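Local atomic coordinates of Doc8: Type I dockerin repeat domain from family 9 glycoside hydrolase WP_009982745[Ruminococcus flavefaciens] (Ruminococcus flavefaciens FD-1, PDB entry 5M2S), a protein that binds two calcium ions and probably docks a family 9 glycoside hydrolase onto a cohesin of the cellulosome, as type I dockerins do. Residues V25-D30 against G35-S40; G29-D34 against V43-S48; G73-N78 against A87-K92. One frame throughout, in Å; residues are numbered along the deposited sequence.

Contacts 1 and 2 lie 8 Å apart between centres, start from the same loop, share Gly29 and Asp30, and touch the same calcium ion. Contact 1 joins that loop to the run leading into helix 39-50; contact 2 joins it to the middle of the same helix. Contact 3 follows later in the chain, about 10 Å from each of the others between centres, and repeats the plan of contact 2 with the second calcium loop and helix 84-94. Helices 39-50 and 84-94 meet where Ile45 CD1 lies 3.6 Å from Ile90 CD1. Two calcium sites, each with a helix packed behind its loop, are consistent with the duplicated plan of type I dockerins.

Contact 1: V25-D30 against G35-S40. With CA (calcium ion), chain G.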
ATOM      1  N   VAL B  25     -25.078   4.473  -9.717  1.00 15.93           N
ATOM      2  CA  VAL B  25     -23.633   4.262  -9.553  1.00 13.26           C
ATOM      3  C   VAL B  25     -23.003   3.870 -10.888  1.00 11.80           C
ATOM      4  O   VAL B  25     -23.528   2.990 -11.581  1.00 11.25           O
ATOM      5  CB  VAL B  25     -23.419   3.143  -8.532  1.00 13.26           C
ATOM      6  CG1 VAL B  25     -22.004   2.603  -8.555  1.00 12.94           C
ATOM      7  CG2 VAL B  25     -23.847   3.638  -7.144  1.00 13.89           C
ATOM      8  N   THR B  26     -21.877   4.479 -11.237  1.00 10.58           N
ATOM      9  CA  THR B  26     -21.179   4.132 -12.468  1.00 10.68           C
ATOM     10  C   THR B  26     -20.265   2.938 -12.258  1.00 10.04           C
ATOM     11  O   THR B  26     -20.144   2.069 -13.107  1.00  9.65           O
ATOM     12  CB  THR B  26     -20.361   5.324 -13.025  1.00 11.40           C
ATOM     13  OG1 THR B  26     -19.380   5.743 -12.067  1.00 11.03           O
ATOM     14  CG2 THR B  26     -21.271   6.499 -13.292  1.00 11.76           C
ATOM     15  N   LEU B  27     -19.612   2.887 -11.107  1.00  8.77           N
ATOM     16  CA  LEU B  27     -18.656   1.808 -10.806  1.00  8.23           C
ATOM     17  C   LEU B  27     -18.483   1.790  -9.280  1.00  7.36           C
ATOM     18  O   LEU B  27     -18.116   2.811  -8.696  1.00  6.46           O
ATOM     19  CB  LEU B  27     -17.314   2.082 -11.491  1.00  8.68           C
ATOM     20  CG  LEU B  27     -16.259   0.977 -11.415  1.00  9.22           C
ATOM     21  CD1 LEU B  27     -16.745  -0.292 -12.112  1.00  9.62           C
ATOM     22  CD2 LEU B  27     -14.933   1.413 -12.031  1.00  9.53           C
ATOM     23  N   TRP B  28     -18.817   0.665  -8.647  1.00  7.33           N
ATOM     24  CA  TRP B  28     -18.755   0.566  -7.180  1.00  7.17           C
ATOM     25  C   TRP B  28     -17.311   0.720  -6.719  1.00  6.97           C
ATOM     26  O   TRP B  28     -16.435  -0.019  -7.175  1.00  7.14           O
ATOM     27  CB  TRP B  28     -19.313  -0.765  -6.672  1.00  7.68           C
ATOM     28  CG  TRP B  28     -20.797  -0.880  -6.730  1.00  8.57           C
ATOM     29  CD1 TRP B  28     -21.535  -1.711  -7.527  1.00  9.45           C
ATOM     30  CD2 TRP B  28     -21.737  -0.129  -5.950  1.00  9.75           C
ATOM     31  NE1 TRP B  28     -22.892  -1.525  -7.288  1.00 10.12           N
ATOM     32  CE2 TRP B  28     -23.036  -0.555  -6.318  1.00 10.58           C
ATOM     33  CE3 TRP B  28     -21.600   0.853  -4.969  1.00 10.75           C
ATOM     34  CZ2 TRP B  28     -24.188  -0.028  -5.731  1.00 11.48           C
ATOM     35  CZ3 TRP B  28     -22.751   1.399  -4.387  1.00 11.66           C
ATOM     36  CH2 TRP B  28     -24.034   0.949  -4.774  1.00 11.99           C
ATOM     37  N   GLY B  29     -17.085   1.671  -5.816  1.00  6.30           N
ATOM     38  CA  GLY B  29     -15.745   1.955  -5.270  1.00  6.02           C
ATOM     39  C   GLY B  29     -15.053   3.110  -5.956  1.00  5.80           C
ATOM     40  O   GLY B  29     -14.063   3.616  -5.448  1.00  5.75           O
ATOM     41  N   ASP B  30     -15.589   3.568  -7.092  1.00  5.75           N
ATOM     42  CA  ASP B  30     -14.888   4.576  -7.891  1.00  5.41           C
ATOM     43  C   ASP B  30     -15.219   5.993  -7.428  1.00  5.34           C
ATOM     44  O   ASP B  30     -15.834   6.798  -8.151  1.00  5.31           O
ATOM     45  CB  ASP B  30     -15.174   4.400  -9.389  1.00  5.84           C
ATOM     46  CG  ASP B  30     -14.304   5.264 -10.262  1.00  6.09           C
ATOM     47  OD1 ASP B  30     -13.241   5.779  -9.777  1.00  5.80           O
ATOM     48  OD2 ASP B  30     -14.719   5.445 -11.459  1.00  6.70           O
ATOM     49  N   GLY B  35     -12.804   5.647 -13.474  1.00  9.18           N
ATOM     50  CA  GLY B  35     -13.120   4.393 -14.176  1.00  9.47           C
ATOM     51  C   GLY B  35     -12.357   3.161 -13.744  1.00  9.60           C
ATOM     52  O   GLY B  35     -12.505   2.081 -14.353  1.00 10.26           O
ATOM     53  N   ILE B  36     -11.554   3.317 -12.696  1.00  9.13           N
ATOM     54  CA  ILE B  36     -10.938   2.139 -12.073  0.70  9.59           C
ATOM     55  C   ILE B  36     -11.072   2.273 -10.565  1.00  8.23           C
ATOM     56  O   ILE B  36     -11.297   3.362 -10.021  1.00  8.44           O
ATOM     57  CB  ILE B  36      -9.464   1.883 -12.471  0.70 11.22           C
ATOM     58  CG1 ILE B  36      -8.532   2.908 -11.855  0.70 11.54           C
ATOM     59  CG2 ILE B  36      -9.264   1.852 -13.992  0.70 12.36           C
ATOM     60  CD1 ILE B  36      -7.091   2.488 -11.969  0.70 13.03           C
ATOM     61  N   VAL B  37     -11.025   1.117  -9.898  1.00  7.57           N
ATOM     62  CA  VAL B  37     -11.069   1.076  -8.425  1.00  6.81           C
ATOM     63  C   VAL B  37      -9.660   0.731  -7.935  1.00  6.42           C
ATOM     64  O   VAL B  37      -9.111  -0.349  -8.232  1.00  6.15           O
ATOM     65  CB  VAL B  37     -12.115   0.088  -7.891  1.00  6.88           C
ATOM     66  CG1 VAL B  37     -12.130   0.073  -6.366  1.00  6.97           C
ATOM     67  CG2 VAL B  37     -13.483   0.527  -8.408  1.00  7.32           C
ATOM     68  N   ASP B  38      -9.053   1.693  -7.259  1.00  6.04           N
ATOM     69  CA  ASP B  38      -7.726   1.496  -6.691  1.00  5.85           C
ATOM     70  C   ASP B  38      -7.584   2.323  -5.410  1.00  5.30           C
ATOM     71  O   ASP B  38      -8.548   2.941  -4.925  1.00  4.98           O
ATOM     72  CB  ASP B  38      -6.629   1.772  -7.732  1.00  6.35           C
ATOM     73  CG  ASP B  38      -6.530   3.224  -8.143  1.00  6.71           C
ATOM     74  OD1 ASP B  38      -7.034   4.125  -7.423  1.00  6.47           O
ATOM     75  OD2 ASP B  38      -5.863   3.489  -9.191  1.00  7.55           O
ATOM     76  N   ILE B  39      -6.391   2.317  -4.842  1.00  5.06           N
ATOM     77  CA  ILE B  39      -6.223   2.874  -3.509  1.00  4.72           C
ATOM     78  C   ILE B  39      -6.449   4.374  -3.505  1.00  4.82           C
ATOM     79  O   ILE B  39      -6.724   4.940  -2.444  1.00  4.48           O
ATOM     80  CB  ILE B  39      -4.872   2.448  -2.882  1.00  4.79           C
ATOM     81  CG1 ILE B  39      -4.803   2.751  -1.390  1.00  4.77           C
ATOM     82  CG2 ILE B  39      -3.690   3.067  -3.611  1.00  4.87           C
ATOM     83  CD1 ILE B  39      -5.619   1.830  -0.520  1.00  4.76           C
ATOM     84  N   SER B  40      -6.355   5.039  -4.669  1.00  4.86           N
ATOM     85  CA  SER B  40      -6.662   6.492  -4.724  1.00  4.99           C
ATOM     86  C   SER B  40      -8.124   6.788  -4.359  1.00  4.80           C
ATOM     87  O   SER B  40      -8.489   7.892  -3.893  1.00  4.49           O
ATOM     88  CB  SER B  40      -6.347   7.141  -6.095  1.00  5.27           C
ATOM     89  OG  SER B  40      -4.955   7.468  -6.252  1.00  5.60           O
TER
HETATM   90 CA    CA G 202     -11.108   5.409  -9.092  1.00  5.93          CA
HETATM   91  O   HOH W   1      -8.737   5.612  -8.908  1.00  6.60           O
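Asp30 faces the backbone of Gly35 and Ile36 with both carboxylate oxygens, each doing a different job. Asp30 OD2 accepts from Gly35 N at 2.8 Å; the N-H meets it on the syn side, 31° out of the carboxylate plane, and the angle at the hydrogen is 148°. Asp30 OD1 is a calcium ligand at 2.3 Å. Ile36 O binds the same ion at an equal 2.3 Å, which explains why two oxygens without a hydrogen between them can sit as close as Asp30 OD1 and Ile36 O do. With CG anti to the backbone N (chi1 -171°), the carboxylate reaches across to the second segment, and the two grips together should fix its rotation. This is the dockerin version of an EF-hand calcium loop, in which an early aspartate and a later main-chain carbonyl hold one ion; Asn32, Asp34 and Asp41 complete the protein ligands, and a water adds another oxygen. That water donates to Asp38 OD1 over 2.7 Å, so Asp38 acts from the second shell. The same OD1 takes Ser40 N from above its carboxylate plane, a capping bond from the N-cap residue Asp38 at the head of helix 39-50.

The apolar side of the contact is carried by Leu27 and Val37, whose side chains cross obliquely. Leu27 CD2 lies 4.0 Å from Val37 CG2 and also rests against the carbonyl of Gly35. Val37 CG2, anti to the carbonyl carbon, lies 3.2 Å from Trp28 O, a tight methyl-to-oxygen approach. It also packs on the main chain of Gly29, where a side chain would collide with Val37 CG1. A type II turn from Leu27 to Asp30, closed by Asp30 N to Leu27 O, brings Trp28 O and the main chain of Gly29 against Val37 CG2.

Contact 2: G29-D34 against V43-S48. With CA (calcium ion), chain G.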
ATOM      1  N   GLY B  29     -17.085   1.671  -5.816  1.00  6.30           N
ATOM      2  CA  GLY B  29     -15.745   1.955  -5.270  1.00  6.02           C
ATOM      3  C   GLY B  29     -15.053   3.110  -5.956  1.00  5.80           C
ATOM      4  O   GLY B  29     -14.063   3.616  -5.448  1.00  5.75           O
ATOM      5  N   ASP B  30     -15.589   3.568  -7.092  1.00  5.75           N
ATOM      6  CA  ASP B  30     -14.888   4.576  -7.891  1.00  5.41           C
ATOM      7  C   ASP B  30     -15.219   5.993  -7.428  1.00  5.34           C
ATOM      8  O   ASP B  30     -15.834   6.798  -8.151  1.00  5.31           O
ATOM      9  CB  ASP B  30     -15.174   4.400  -9.389  1.00  5.84           C
ATOM     10  CG  ASP B  30     -14.304   5.264 -10.262  1.00  6.09           C
ATOM     11  OD1 ASP B  30     -13.241   5.779  -9.777  1.00  5.80           O
ATOM     12  OD2 ASP B  30     -14.719   5.445 -11.459  1.00  6.70           O
ATOM     13  N   ALA B  31     -14.731   6.292  -6.223  1.00  5.14           N
ATOM     14  CA  ALA B  31     -14.972   7.555  -5.536  1.00  5.32           C
ATOM     15  C   ALA B  31     -14.366   8.745  -6.247  1.00  5.78           C
ATOM     16  O   ALA B  31     -14.877   9.871  -6.106  1.00  6.28           O
ATOM     17  CB  ALA B  31     -14.497   7.450  -4.098  1.00  5.24           C
ATOM     18  N   ASN B  32     -13.286   8.529  -7.005  1.00  5.89           N
ATOM     19  CA  ASN B  32     -12.689   9.632  -7.780  1.00  6.53           C
ATOM     20  C   ASN B  32     -13.103   9.679  -9.274  1.00  6.98           C
ATOM     21  O   ASN B  32     -12.586  10.499 -10.043  1.00  7.35           O
ATOM     22  CB  ASN B  32     -11.174   9.672  -7.599  1.00  6.36           C
ATOM     23  CG  ASN B  32     -10.462   8.507  -8.231  1.00  6.52           C
ATOM     24  OD1 ASN B  32     -11.038   7.776  -9.035  1.00  6.72           O
ATOM     25  ND2 ASN B  32      -9.211   8.299  -7.833  1.00  6.68           N
ATOM     26  N   CYS B  33     -14.036   8.814  -9.651  1.00  7.68           N
ATOM     27  CA  CYS B  33     -14.624   8.795 -10.998  1.00  8.60           C
ATOM     28  C   CYS B  33     -13.612   8.755 -12.143  1.00  9.38           C
ATOM     29  O   CYS B  33     -13.809   9.419 -13.190  1.00 10.39           O
ATOM     30  CB  CYS B  33     -15.555   9.983 -11.176  1.00  9.13           C
ATOM     31  SG  CYS B  33     -16.927  10.004 -10.007  1.00 10.37           S
ATOM     32  N   ASP B  34     -12.589   7.926 -11.993  1.00  8.57           N
ATOM     33  CA  ASP B  34     -11.606   7.740 -13.049  1.00  9.32           C
ATOM     34  C   ASP B  34     -11.781   6.434 -13.822  1.00  9.47           C
ATOM     35  O   ASP B  34     -10.998   6.141 -14.736  1.00 10.65           O
ATOM     36  CB  ASP B  34     -10.188   7.903 -12.501  1.00  8.89           C
ATOM     37  CG  ASP B  34      -9.717   6.720 -11.688  1.00  8.80           C
ATOM     38  OD1 ASP B  34     -10.563   5.882 -11.321  1.00  7.78           O
ATOM     39  OD2 ASP B  34      -8.490   6.663 -11.426  1.00  8.78           O
ATOM     40  N   VAL B  43      -8.073   7.109  -0.722  1.00  5.20           N
ATOM     41  CA  VAL B  43      -7.513   8.421  -0.424  1.00  5.19           C
ATOM     42  C   VAL B  43      -8.574   9.529  -0.534  1.00  5.57           C
ATOM     43  O   VAL B  43      -8.717  10.355   0.373  1.00  5.61           O
ATOM     44  CB  VAL B  43      -6.326   8.744  -1.370  1.00  5.45           C
ATOM     45  CG1 VAL B  43      -5.872  10.182  -1.206  1.00  5.46           C
ATOM     46  CG2 VAL B  43      -5.155   7.783  -1.118  1.00  5.58           C
ATOM     47  N   ILE B  44      -9.290   9.594  -1.650  1.00  5.58           N
ATOM     48  CA  ILE B  44     -10.217  10.711  -1.809  1.00  5.90           C
ATOM     49  C   ILE B  44     -11.330  10.719  -0.725  1.00  5.91           C
ATOM     50  O   ILE B  44     -11.743  11.789  -0.251  1.00  5.44           O
ATOM     51  CB  ILE B  44     -10.760  10.839  -3.242  1.00  6.45           C
ATOM     52  CG1 ILE B  44     -11.281  12.262  -3.465  1.00  7.20           C
ATOM     53  CG2 ILE B  44     -11.814   9.794  -3.568  1.00  6.18           C
ATOM     54  CD1 ILE B  44     -11.657  12.476  -4.911  1.00  8.17           C
ATOM     55  N   ILE B  45     -11.806   9.544  -0.344  1.00  5.85           N
ATOM     56  CA  ILE B  45     -12.753   9.449   0.731  1.00  6.28           C
ATOM     57  C   ILE B  45     -12.139  10.004   2.028  1.00  6.70           C
ATOM     58  O   ILE B  45     -12.759  10.816   2.711  1.00  6.43           O
ATOM     59  CB  ILE B  45     -13.227   7.978   0.917  1.00  6.32           C
ATOM     60  CG1 ILE B  45     -14.176   7.556  -0.231  1.00  6.51           C
ATOM     61  CG2 ILE B  45     -13.943   7.776   2.271  1.00  6.32           C
ATOM     62  CD1 ILE B  45     -14.418   6.047  -0.297  1.00  6.56           C
ATOM     63  N   MET B  46     -10.905   9.595   2.357  1.00  7.20           N
ATOM     64  CA  MET B  46     -10.288  10.062   3.601  1.00  8.33           C
ATOM     65  C   MET B  46     -10.073  11.565   3.567  1.00  7.68           C
ATOM     66  O   MET B  46     -10.260  12.241   4.575  1.00  7.74           O
ATOM     67  CB  MET B  46      -8.960   9.370   3.880  1.00 10.02           C
ATOM     68  CG  MET B  46      -9.078   7.892   4.161  1.00 11.96           C
ATOM     69  SD  MET B  46     -10.287   7.465   5.432  1.00 15.72           S
ATOM     70  CE  MET B  46      -9.594   8.395   6.822  1.00 17.19           C
ATOM     71  N   GLN B  47      -9.717  12.093   2.404  1.00  7.23           N
ATOM     72  CA  GLN B  47      -9.488  13.525   2.278  1.00  7.19           C
ATOM     73  C   GLN B  47     -10.776  14.296   2.440  1.00  7.10           C
ATOM     74  O   GLN B  47     -10.797  15.339   3.140  1.00  6.93           O
ATOM     75  CB  GLN B  47      -8.864  13.838   0.930  1.00  7.52           C
ATOM     76  CG  GLN B  47      -7.448  13.324   0.783  1.00  7.81           C
ATOM     77  CD  GLN B  47      -6.884  13.698  -0.558  1.00  8.62           C
ATOM     78  OE1 GLN B  47      -7.580  13.615  -1.554  1.00  9.45           O
ATOM     79  NE2 GLN B  47      -5.624  14.130  -0.586  1.00  8.99           N
ATOM     80  N   SER B  48     -11.853  13.796   1.835  1.00  6.69           N
ATOM     81  CA  SER B  48     -13.154  14.462   1.974  0.50  6.95           C
ATOM     82  C   SER B  48     -13.581  14.536   3.431  1.00  7.36           C
ATOM     83  O   SER B  48     -14.129  15.558   3.868  1.00  8.18           O
ATOM     84  CB  SER B  48     -14.238  13.766   1.158  0.50  6.66           C
ATOM     85  OG  SER B  48     -15.515  14.353   1.401  0.50  6.35           O
TER
HETATM   86 CA    CA G 202     -11.108   5.409  -9.092  1.00  5.93          CA
HETATM   87  O   HOH W   1      -8.737   5.612  -8.908  1.00  6.60           O
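Within 29-34, Ala31 and Asn32 are the residues that touch 43-48, through Ile44 and Ile45. Just ahead of them, Asp30 is the centre of an inverse gamma turn, and Asp30 OD1 also accepts from Asp34 N at 3.2 Å on the syn lone pair. A type I turn from Asp30 to Cys33 carries the two touching residues. Ala31 points its CB at the helix, where Ala31 CB meets two isoleucines at once: Ile44 CG2 at 3.6 Å and Ile45 CG1 at 3.9 Å. The Ile45 branch lies anti to its own carbonyl carbon (chi1 -73°), which carries its end back to the alanine. Asn32 divides its roles. Asn32 CB lies 3.9 Å from Ile44 CD1, while the amide turns the other way, Asn32 OD1 binding the calcium ion at 2.4 Å. Its ND2 donates to the metal-bound water and to the backbone of the partner protein's chain. Replacing Ile44 by an alanine would remove both branches that meet the loop, and would probably open a gap beside Ala31 CB and Asn32 CB, leaving Ile45 as the partner of Ala31 among these residues. Asp34 closes the segment, with Asp34 OD1 on the ion at 2.3 Å and Asp34 OD2 accepting from the same water at 2.7 Å. Three side-chain ligands at alternate positions, 30, 32 and 34, on a loop packed against the helix that follows it, are consistent with an EF-hand-like calcium loop, as found in dockerins.

Contact 3: G73-N78 against A87-K92; sequences GDVNEN and ALAIQK. With CA (calcium ion), chain F.
This is a small apolar packing contact, with no hydrogen bond across it, between the second calcium loop and helix 84-94; only about 151 Å² is buried in all. The nearest CA atoms across the segments are those of Asn76 and Ala89, 6.2 Å apart. Val75 does most of the touching. Val75 CG2 lies 3.8 Å from Ala89 CB and 4.1 Å from Ile90 CG1, and the valine and isoleucine side chains cross at about a right angle. With chi1 at -69°, CG2 sits between the backbone N and the carbonyl carbon and faces the helix, while CG1 packs on Gly29 N, just ahead of the first calcium ligand Asp30. Ile90 in turn reaches Ile45, so the packing continues onto helix 39-50. Asn76 CB adds a further touch, 4.2 Å from Ala89 CB.

Several oxygens of the loop serve the ion. Asp74 OD1 binds calcium at 2.3 Å, and Asn76 O, from the backbone, binds it at 2.4 Å, leaving the side-chain OD1 of Asn76 to accept from a metal-bound water. Farther round, Asn78 ND2 donates to Asp74 O in the carbonyl plane, with an angle of 158° at the hydrogen, and ties Asn78 back to Asp74. Asn80, Gly81 and Asp86 complete the protein ligands. Asn76 thus differs from Asn32 of the first loop, which offers its side chain to the metal. A calcium loop packed on the helix that follows it is characteristic of the EF-hand-like sites of a type I dockerin; this second site uses the main-chain O of Asn76.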
ATOM      1  N   GLY B  73     -18.704   5.709  -4.036  1.00  4.96           N
ATOM      2  CA  GLY B  73     -17.892   5.370  -2.904  1.00  4.75           C
ATOM      3  C   GLY B  73     -18.609   4.780  -1.718  1.00  4.63           C
ATOM      4  O   GLY B  73     -17.954   4.296  -0.792  1.00  4.69           O
ATOM      5  N   ASP B  74     -19.936   4.788  -1.750  1.00  4.74           N
ATOM      6  CA  ASP B  74     -20.749   4.335  -0.597  1.00  4.80           C
ATOM      7  C   ASP B  74     -20.930   2.824  -0.696  1.00  5.05           C
ATOM      8  O   ASP B  74     -22.023   2.310  -0.997  1.00  5.36           O
ATOM      9  CB  ASP B  74     -22.086   5.075  -0.544  1.00  4.90           C
ATOM     10  CG  ASP B  74     -22.890   4.756   0.706  1.00  4.85           C
ATOM     11  OD1 ASP B  74     -22.342   4.077   1.615  1.00  4.73           O
ATOM     12  OD2 ASP B  74     -24.068   5.196   0.777  1.00  4.82           O
ATOM     13  N   VAL B  75     -19.814   2.134  -0.464  1.00  4.94           N
ATOM     14  CA  VAL B  75     -19.715   0.686  -0.670  1.00  5.29           C
ATOM     15  C   VAL B  75     -19.959  -0.089   0.649  1.00  5.45           C
ATOM     16  O   VAL B  75     -20.301  -1.272   0.619  1.00  6.42           O
ATOM     17  CB  VAL B  75     -18.337   0.292  -1.290  1.00  5.11           C
ATOM     18  CG1 VAL B  75     -18.259   0.801  -2.720  1.00  5.18           C
ATOM     19  CG2 VAL B  75     -17.151   0.790  -0.474  1.00  5.11           C
ATOM     20  N   ASN B  76     -19.719   0.571   1.775  1.00  5.39           N
ATOM     21  CA  ASN B  76     -19.963   0.011   3.088  1.00  5.54           C
ATOM     22  C   ASN B  76     -21.287   0.551   3.588  1.00  5.61           C
ATOM     23  O   ASN B  76     -21.489   1.763   3.605  1.00  5.61           O
ATOM     24  CB  ASN B  76     -18.848   0.403   4.066  1.00  5.47           C
ATOM     25  CG  ASN B  76     -19.199   0.072   5.509  1.00  5.73           C
ATOM     26  OD1 ASN B  76     -19.755   0.910   6.258  1.00  5.67           O
ATOM     27  ND2 ASN B  76     -18.914  -1.173   5.913  1.00  6.06           N
ATOM     28  N   GLU B  77     -22.174  -0.340   3.988  1.00  5.96           N
ATOM     29  CA  GLU B  77     -23.497   0.039   4.499  1.00  6.12           C
ATOM     30  C   GLU B  77     -24.189   1.008   3.523  1.00  5.97           C
ATOM     31  O   GLU B  77     -24.736   2.032   3.920  1.00  5.64           O
ATOM     32  CB  GLU B  77     -23.374   0.649   5.913  1.00  6.43           C
ATOM     33  CG  GLU B  77     -22.915  -0.303   6.995  1.00  6.88           C
ATOM     34  CD  GLU B  77     -23.963  -1.345   7.362  1.00  7.41           C
ATOM     35  OE1 GLU B  77     -25.038  -1.360   6.737  1.00  7.64           O
ATOM     36  OE2 GLU B  77     -23.719  -2.115   8.321  1.00  7.99           O
ATOM     37  N   ASN B  78     -24.144   0.664   2.226  1.00  6.08           N
ATOM     38  CA  ASN B  78     -24.729   1.509   1.195  1.00  6.21           C
ATOM     39  C   ASN B  78     -26.076   2.125   1.648  1.00  6.08           C
ATOM     40  O   ASN B  78     -26.999   1.396   2.067  1.00  6.33           O
ATOM     41  CB  ASN B  78     -24.896   0.755  -0.126  1.00  6.46           C
ATOM     42  CG  ASN B  78     -25.499   1.619  -1.214  1.00  6.83           C
ATOM     43  OD1 ASN B  78     -26.664   1.411  -1.610  1.00  8.39           O
ATOM     44  ND2 ASN B  78     -24.745   2.595  -1.681  1.00  6.79           N
ATOM     45  N   ALA B  87     -13.777   3.707   2.914  1.00  4.89           N
ATOM     46  CA  ALA B  87     -12.358   3.618   2.543  1.00  4.80           C
ATOM     47  C   ALA B  87     -11.788   2.274   2.936  1.00  4.90           C
ATOM     48  O   ALA B  87     -11.114   1.627   2.138  1.00  4.86           O
ATOM     49  CB  ALA B  87     -11.565   4.738   3.183  1.00  4.80           C
ATOM     50  N   LEU B  88     -12.077   1.823   4.157  1.00  5.05           N
ATOM     51  CA  LEU B  88     -11.597   0.509   4.605  1.00  5.46           C
ATOM     52  C   LEU B  88     -12.117  -0.600   3.742  1.00  5.15           C
ATOM     53  O   LEU B  88     -11.384  -1.558   3.467  1.00  5.43           O
ATOM     54  CB  LEU B  88     -11.997   0.245   6.054  1.00  6.06           C
ATOM     55  CG  LEU B  88     -11.405   1.220   7.077  1.00  6.81           C
ATOM     56  CD1 LEU B  88     -11.958   0.980   8.476  1.00  7.43           C
ATOM     57  CD2 LEU B  88      -9.913   1.078   7.090  1.00  7.18           C
ATOM     58  N   ALA B  89     -13.388  -0.514   3.316  1.00  5.03           N
ATOM     59  CA  ALA B  89     -13.948  -1.538   2.439  1.00  4.93           C
ATOM     60  C   ALA B  89     -13.204  -1.622   1.097  1.00  4.59           C
ATOM     61  O   ALA B  89     -12.953  -2.724   0.560  1.00  4.46           O
ATOM     62  CB  ALA B  89     -15.430  -1.270   2.198  1.00  5.05           C
ATOM     63  N   ILE B  90     -12.863  -0.468   0.543  1.00  4.50           N
ATOM     64  CA  ILE B  90     -12.082  -0.428  -0.695  1.00  4.52           C
ATOM     65  C   ILE B  90     -10.736  -1.126  -0.458  1.00  4.65           C
ATOM     66  O   ILE B  90     -10.300  -1.943  -1.285  1.00  4.59           O
ATOM     67  CB  ILE B  90     -11.930   1.025  -1.209  1.00  4.58           C
ATOM     68  CG1 ILE B  90     -13.303   1.561  -1.640  1.00  4.70           C
ATOM     69  CG2 ILE B  90     -10.902   1.117  -2.339  1.00  4.67           C
ATOM     70  CD1 ILE B  90     -13.300   3.037  -1.939  1.00  4.73           C
ATOM     71  N   GLN B  91     -10.067  -0.812   0.657  1.00  4.79           N
ATOM     72  CA  GLN B  91      -8.819  -1.504   1.007  1.00  4.99           C
ATOM     73  C   GLN B  91      -9.009  -3.015   1.107  1.00  5.18           C
ATOM     74  O   GLN B  91      -8.182  -3.772   0.597  1.00  4.97           O
ATOM     75  CB  GLN B  91      -8.224  -0.979   2.303  1.00  5.06           C
ATOM     76  CG  GLN B  91      -7.698   0.425   2.176  1.00  5.25           C
ATOM     77  CD  GLN B  91      -7.210   0.931   3.514  1.00  5.58           C
ATOM     78  OE1 GLN B  91      -7.955   1.612   4.240  1.00  6.52           O
ATOM     79  NE2 GLN B  91      -6.000   0.550   3.887  1.00  5.67           N
ATOM     80  N   LYS B  92     -10.097  -3.457   1.732  1.00  5.57           N
ATOM     81  CA  LYS B  92     -10.341  -4.898   1.860  1.00  6.08           C
ATOM     82  C   LYS B  92     -10.496  -5.553   0.489  1.00  5.75           C
ATOM     83  O   LYS B  92      -9.969  -6.648   0.202  1.00  5.41           O
ATOM     84  CB  LYS B  92     -11.573  -5.163   2.710  1.00  7.35           C
ATOM     85  CG  LYS B  92     -11.464  -4.829   4.196  1.00  8.81           C
ATOM     86  CD  LYS B  92     -12.790  -5.128   4.874  1.00 11.35           C
ATOM     87  CE  LYS B  92     -12.779  -4.727   6.338  1.00 14.45           C
ATOM     88  NZ  LYS B  92     -13.975  -5.283   7.037  1.00 16.65           N
TER
HETATM   89 CA    CA F 201     -21.083   4.099   3.515  1.00  4.62          CA
HETATM   90  O   HOH W   2     -20.118   3.514   5.656  1.00  3.56           O